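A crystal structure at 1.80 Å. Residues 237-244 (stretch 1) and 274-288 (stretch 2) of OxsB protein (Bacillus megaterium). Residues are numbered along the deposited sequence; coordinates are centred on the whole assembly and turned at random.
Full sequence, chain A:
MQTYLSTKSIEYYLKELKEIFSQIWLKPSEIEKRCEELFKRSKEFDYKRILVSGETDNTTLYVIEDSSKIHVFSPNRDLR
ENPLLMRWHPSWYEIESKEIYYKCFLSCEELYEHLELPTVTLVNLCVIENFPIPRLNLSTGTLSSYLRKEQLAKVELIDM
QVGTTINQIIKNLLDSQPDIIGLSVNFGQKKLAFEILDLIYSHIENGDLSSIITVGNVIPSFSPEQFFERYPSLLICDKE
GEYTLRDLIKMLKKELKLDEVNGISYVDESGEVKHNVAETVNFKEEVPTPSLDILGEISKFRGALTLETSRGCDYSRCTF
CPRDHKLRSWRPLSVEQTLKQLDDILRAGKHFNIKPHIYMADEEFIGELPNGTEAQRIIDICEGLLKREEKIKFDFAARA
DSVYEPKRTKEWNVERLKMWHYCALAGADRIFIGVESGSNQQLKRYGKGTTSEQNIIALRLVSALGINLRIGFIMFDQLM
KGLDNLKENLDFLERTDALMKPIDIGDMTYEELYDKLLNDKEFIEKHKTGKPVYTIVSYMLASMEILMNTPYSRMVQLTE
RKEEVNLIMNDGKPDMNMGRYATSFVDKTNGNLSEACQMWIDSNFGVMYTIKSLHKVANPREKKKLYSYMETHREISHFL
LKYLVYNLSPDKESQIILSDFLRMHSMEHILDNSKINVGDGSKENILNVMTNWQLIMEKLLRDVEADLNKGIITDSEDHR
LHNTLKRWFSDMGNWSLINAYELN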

# COMPACT_ATOMS: atom_id res chain seq x y z
N CYS A 237 -0.89 13.32 14.45
CA CYS A 237 -1.75 13.57 13.30
C CYS A 237 -2.69 12.38 13.14
O CYS A 237 -2.23 11.26 12.86
CB CYS A 237 -0.92 13.77 12.03
SG CYS A 237 -1.94 13.98 10.53
N ASP A 238 -3.99 12.62 13.32
CA ASP A 238 -4.97 11.55 13.39
C ASP A 238 -5.32 10.97 12.03
O ASP A 238 -5.60 9.77 11.93
CB ASP A 238 -6.25 12.06 14.06
CG ASP A 238 -6.08 12.31 15.55
OD1 ASP A 238 -5.20 11.68 16.16
OD2 ASP A 238 -6.84 13.14 16.11
N LYS A 239 -5.33 11.79 10.98
CA LYS A 239 -5.76 11.32 9.67
C LYS A 239 -4.80 11.82 8.59
O LYS A 239 -3.61 11.48 8.62
CB LYS A 239 -7.20 11.79 9.40
CG LYS A 239 -8.21 11.09 10.35
CD LYS A 239 -9.43 11.92 10.60
CE LYS A 239 -10.31 11.23 11.67
NZ LYS A 239 -11.59 11.96 11.86
N GLU A 240 -5.29 12.57 7.62
CA GLU A 240 -4.37 13.10 6.60
C GLU A 240 -3.44 14.14 7.21
O GLU A 240 -3.80 14.88 8.13
CB GLU A 240 -5.16 13.74 5.45
CG GLU A 240 -5.91 12.72 4.56
CD GLU A 240 -6.95 13.39 3.68
OE1 GLU A 240 -7.79 14.13 4.23
OE2 GLU A 240 -6.91 13.18 2.45
N GLY A 241 -2.23 14.23 6.66
CA GLY A 241 -1.22 15.12 7.22
C GLY A 241 -1.09 16.50 6.60
O GLY A 241 -0.49 17.38 7.22
N GLU A 242 -1.65 16.70 5.40
CA GLU A 242 -1.38 17.93 4.64
C GLU A 242 -1.81 19.18 5.40
O GLU A 242 -1.02 20.10 5.61
CB GLU A 242 -2.08 17.86 3.28
CG GLU A 242 -1.46 16.90 2.27
CD GLU A 242 -1.94 15.44 2.39
OE1 GLU A 242 -2.55 15.04 3.41
OE2 GLU A 242 -1.67 14.67 1.43
N TYR A 243 -3.09 19.25 5.77
CA TYR A 243 -3.57 20.44 6.46
C TYR A 243 -3.05 20.53 7.88
O TYR A 243 -2.89 21.63 8.41
CB TYR A 243 -5.10 20.46 6.48
CG TYR A 243 -5.75 20.59 5.13
CD1 TYR A 243 -5.02 20.94 4.01
CD2 TYR A 243 -7.12 20.35 4.98
CE1 TYR A 243 -5.62 21.04 2.77
CE2 TYR A 243 -7.72 20.46 3.76
CZ TYR A 243 -6.98 20.80 2.66
OH TYR A 243 -7.60 20.92 1.43
N THR A 244 -2.77 19.38 8.50
CA THR A 244 -2.12 19.37 9.80
C THR A 244 -0.78 20.10 9.73
O THR A 244 -0.49 20.98 10.55
CB THR A 244 -1.93 17.92 10.26
OG1 THR A 244 -3.20 17.35 10.61
CG2 THR A 244 -0.99 17.84 11.47
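Stretch 2 274-288: KHNVAETVNFKEEVP

Stretch 2 leaves a β-strand at His275, crosses stretch 1 as an extended segment from Asn276 to Asn282, and then turns into a short helix that begins at Phe283. The two chains advance in the same sense: His275 lies by Asp238, Ala278 by Lys239, and Val281 by Glu240 and Tyr243. The CA atoms of Lys239 and Ala278 are 7.1 Å apart, those of Tyr243 and Val281 7.0 Å. No backbone-to-backbone hydrogen bond joins the stretches; side chains of stretch 1 reach across to the extended backbone instead, and 585 Å² of surface is buried in all.

At the leading end the contact is loose. His275, with chi1 m, directs its CA-to-CB bond toward stretch 1, and His275 ND1 gives a weak hydrogen bond to Asp238 OD2 at 3.5 Å. The same carboxylate oxygen accepts a hydrogen bond from a water that also donates to Asn276 O. Lys239 is nearly fully extended beyond its m chi1, so that its CD packs 3.8 Å from Ala278 CB while its NZ shares a second water with Ala278 N.

Glu240 holds the far end of the extended segment, just before the helix. Its m, t conformation carries the carboxylate to the backbone of stretch 2, where Val281 N donates to Glu240 OE1 at 2.8 Å and 170°. The other oxygen, OE2, receives a hydrogen bond from a third water, which also donates to Val281 O.

Tyr243 makes the most extensive contact. Its m chi1 lays the ring along stretch 2, and Tyr243 CD2 is 3.4 Å from Glu279 O. Val281, chi1 t, places CG2 over one face of the Tyr243 ring, 3.9 Å from the centroid and only 6° off the normal, a CH-pi contact. Val281 CG2 also lies 3.9 Å from Glu242 OE1. Glu242 bends at chi2 (p), and its OE2 comes within 3.7 Å of Val287 CG2, just past the helix.

The Tyr243 hydroxyl ties the approach to the helix to stretch 1. Asn282 N donates to Tyr243 OH at 3.0 Å and 175°, and Tyr243 OH donates to Glu286 OE1 at 2.8 Å, the latter near the plane of the ring. The CA-to-CB bond of Glu286 points toward stretch 1, and its side chain is m at chi1 and t at chi2; the turn that carries it is closed by Glu286 N to Asn282 O at 3.1 Å. Asn282 occupies the N-cap position without a side-chain capping bond: its t chi1 leads the amide away from stretch 1, and Asn282 ND2 donates to Glu285 OE1 at 3.3 Å.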

# COMPACT_ATOMS: atom_id res chain seq x y z
N LYS A 274 -7.11 15.94 23.94
CA LYS A 274 -8.04 16.64 23.06
C LYS A 274 -7.85 16.16 21.63
O LYS A 274 -6.76 15.71 21.26
CB LYS A 274 -7.83 18.16 23.15
CG LYS A 274 -8.20 18.75 24.50
CD LYS A 274 -9.64 18.40 24.87
CE LYS A 274 -9.90 18.58 26.36
NZ LYS A 274 -11.27 18.11 26.72
N HIS A 275 -8.91 16.25 20.84
CA HIS A 275 -8.87 15.96 19.41
C HIS A 275 -9.43 17.16 18.66
O HIS A 275 -10.50 17.67 19.01
CB HIS A 275 -9.68 14.70 19.04
CG HIS A 275 -9.21 13.45 19.72
ND1 HIS A 275 -8.62 12.41 19.02
CD2 HIS A 275 -9.24 13.07 21.01
CE1 HIS A 275 -8.31 11.44 19.87
NE2 HIS A 275 -8.67 11.82 21.08
N ASN A 276 -8.70 17.60 17.64
CA ASN A 276 -9.16 18.66 16.77
C ASN A 276 -9.76 18.06 15.50
O ASN A 276 -9.23 17.08 14.97
CB ASN A 276 -8.01 19.61 16.39
CG ASN A 276 -7.50 20.42 17.57
OD1 ASN A 276 -8.14 20.48 18.63
ND2 ASN A 276 -6.35 21.07 17.39
N VAL A 277 -10.85 18.66 15.03
CA VAL A 277 -11.48 18.21 13.80
C VAL A 277 -10.49 18.24 12.63
O VAL A 277 -9.69 19.18 12.48
CB VAL A 277 -12.70 19.09 13.49
CG1 VAL A 277 -13.31 18.70 12.14
CG2 VAL A 277 -13.71 18.98 14.62
N ALA A 278 -10.55 17.21 11.79
CA ALA A 278 -9.76 17.12 10.57
C ALA A 278 -10.66 17.38 9.37
O ALA A 278 -11.60 16.61 9.12
CB ALA A 278 -9.10 15.75 10.45
N GLU A 279 -10.38 18.45 8.64
CA GLU A 279 -11.10 18.72 7.40
C GLU A 279 -10.49 17.85 6.31
O GLU A 279 -9.27 17.91 6.06
CB GLU A 279 -11.00 20.20 7.06
CG GLU A 279 -11.51 20.58 5.67
CD GLU A 279 -11.01 21.95 5.22
OE1 GLU A 279 -10.43 22.69 6.04
OE2 GLU A 279 -11.19 22.28 4.03
N THR A 280 -11.31 17.03 5.66
CA THR A 280 -10.77 16.14 4.64
C THR A 280 -10.10 16.93 3.52
O THR A 280 -10.61 17.96 3.05
CB THR A 280 -11.88 15.25 4.08
OG1 THR A 280 -12.37 14.44 5.15
CG2 THR A 280 -11.33 14.35 2.98
N VAL A 281 -8.92 16.46 3.10
CA VAL A 281 -8.11 17.22 2.15
C VAL A 281 -8.78 17.27 0.78
O VAL A 281 -9.38 16.29 0.31
CB VAL A 281 -6.70 16.61 2.07
CG1 VAL A 281 -5.90 17.22 0.90
CG2 VAL A 281 -5.96 16.84 3.39
N ASN A 282 -8.69 18.43 0.13
CA ASN A 282 -9.17 18.57 -1.25
C ASN A 282 -8.14 17.91 -2.17
O ASN A 282 -7.33 18.56 -2.84
CB ASN A 282 -9.39 20.04 -1.57
CG ASN A 282 -9.88 20.26 -2.97
OD1 ASN A 282 -10.30 19.31 -3.65
ND2 ASN A 282 -9.84 21.51 -3.43
N PHE A 283 -8.16 16.57 -2.17
CA PHE A 283 -7.15 15.77 -2.87
C PHE A 283 -7.16 16.04 -4.37
O PHE A 283 -6.10 16.11 -4.99
CB PHE A 283 -7.40 14.28 -2.59
CG PHE A 283 -6.34 13.36 -3.14
CD1 PHE A 283 -5.04 13.40 -2.65
CD2 PHE A 283 -6.67 12.41 -4.11
CE1 PHE A 283 -4.06 12.51 -3.14
CE2 PHE A 283 -5.71 11.54 -4.59
CZ PHE A 283 -4.40 11.59 -4.10
N LYS A 284 -8.36 16.24 -4.94
CA LYS A 284 -8.58 16.43 -6.37
C LYS A 284 -7.54 17.33 -7.00
O LYS A 284 -7.01 17.03 -8.08
CB LYS A 284 -9.97 17.03 -6.62
CG LYS A 284 -10.19 17.41 -8.06
CD LYS A 284 -11.67 17.43 -8.41
CE LYS A 284 -11.88 17.51 -9.93
NZ LYS A 284 -13.31 17.33 -10.30
N GLU A 285 -7.23 18.44 -6.33
CA GLU A 285 -6.37 19.44 -6.94
C GLU A 285 -5.30 20.04 -6.03
O GLU A 285 -4.53 20.87 -6.51
CB GLU A 285 -7.21 20.58 -7.51
CG GLU A 285 -8.17 21.18 -6.49
CD GLU A 285 -9.39 21.80 -7.16
OE1 GLU A 285 -10.07 22.64 -6.52
OE2 GLU A 285 -9.66 21.44 -8.32
N GLU A 286 -5.22 19.66 -4.76
CA GLU A 286 -4.22 20.30 -3.92
C GLU A 286 -3.00 19.43 -3.66
O GLU A 286 -2.01 19.94 -3.14
CB GLU A 286 -4.83 20.73 -2.59
CG GLU A 286 -5.90 21.80 -2.81
CD GLU A 286 -6.46 22.37 -1.53
OE1 GLU A 286 -5.93 22.06 -0.45
OE2 GLU A 286 -7.45 23.13 -1.61
N VAL A 287 -3.05 18.14 -3.97
CA VAL A 287 -1.93 17.25 -3.66
C VAL A 287 -1.27 16.88 -4.99
O VAL A 287 -1.86 16.16 -5.81
CB VAL A 287 -2.38 16.00 -2.89
CG1 VAL A 287 -1.19 15.10 -2.61
CG2 VAL A 287 -3.01 16.41 -1.55
N PRO A 288 -0.07 17.40 -5.27
CA PRO A 288 0.57 17.15 -6.56
C PRO A 288 1.40 15.87 -6.53
O PRO A 288 1.40 15.14 -5.54
CB PRO A 288 1.47 18.38 -6.75
CG PRO A 288 1.94 18.65 -5.32
CD PRO A 288 0.77 18.25 -4.40
O HOH W 1 -8.46 14.68 14.74
O HOH W 2 -11.82 14.59 12.63
O HOH W 3 -8.68 13.58 0.63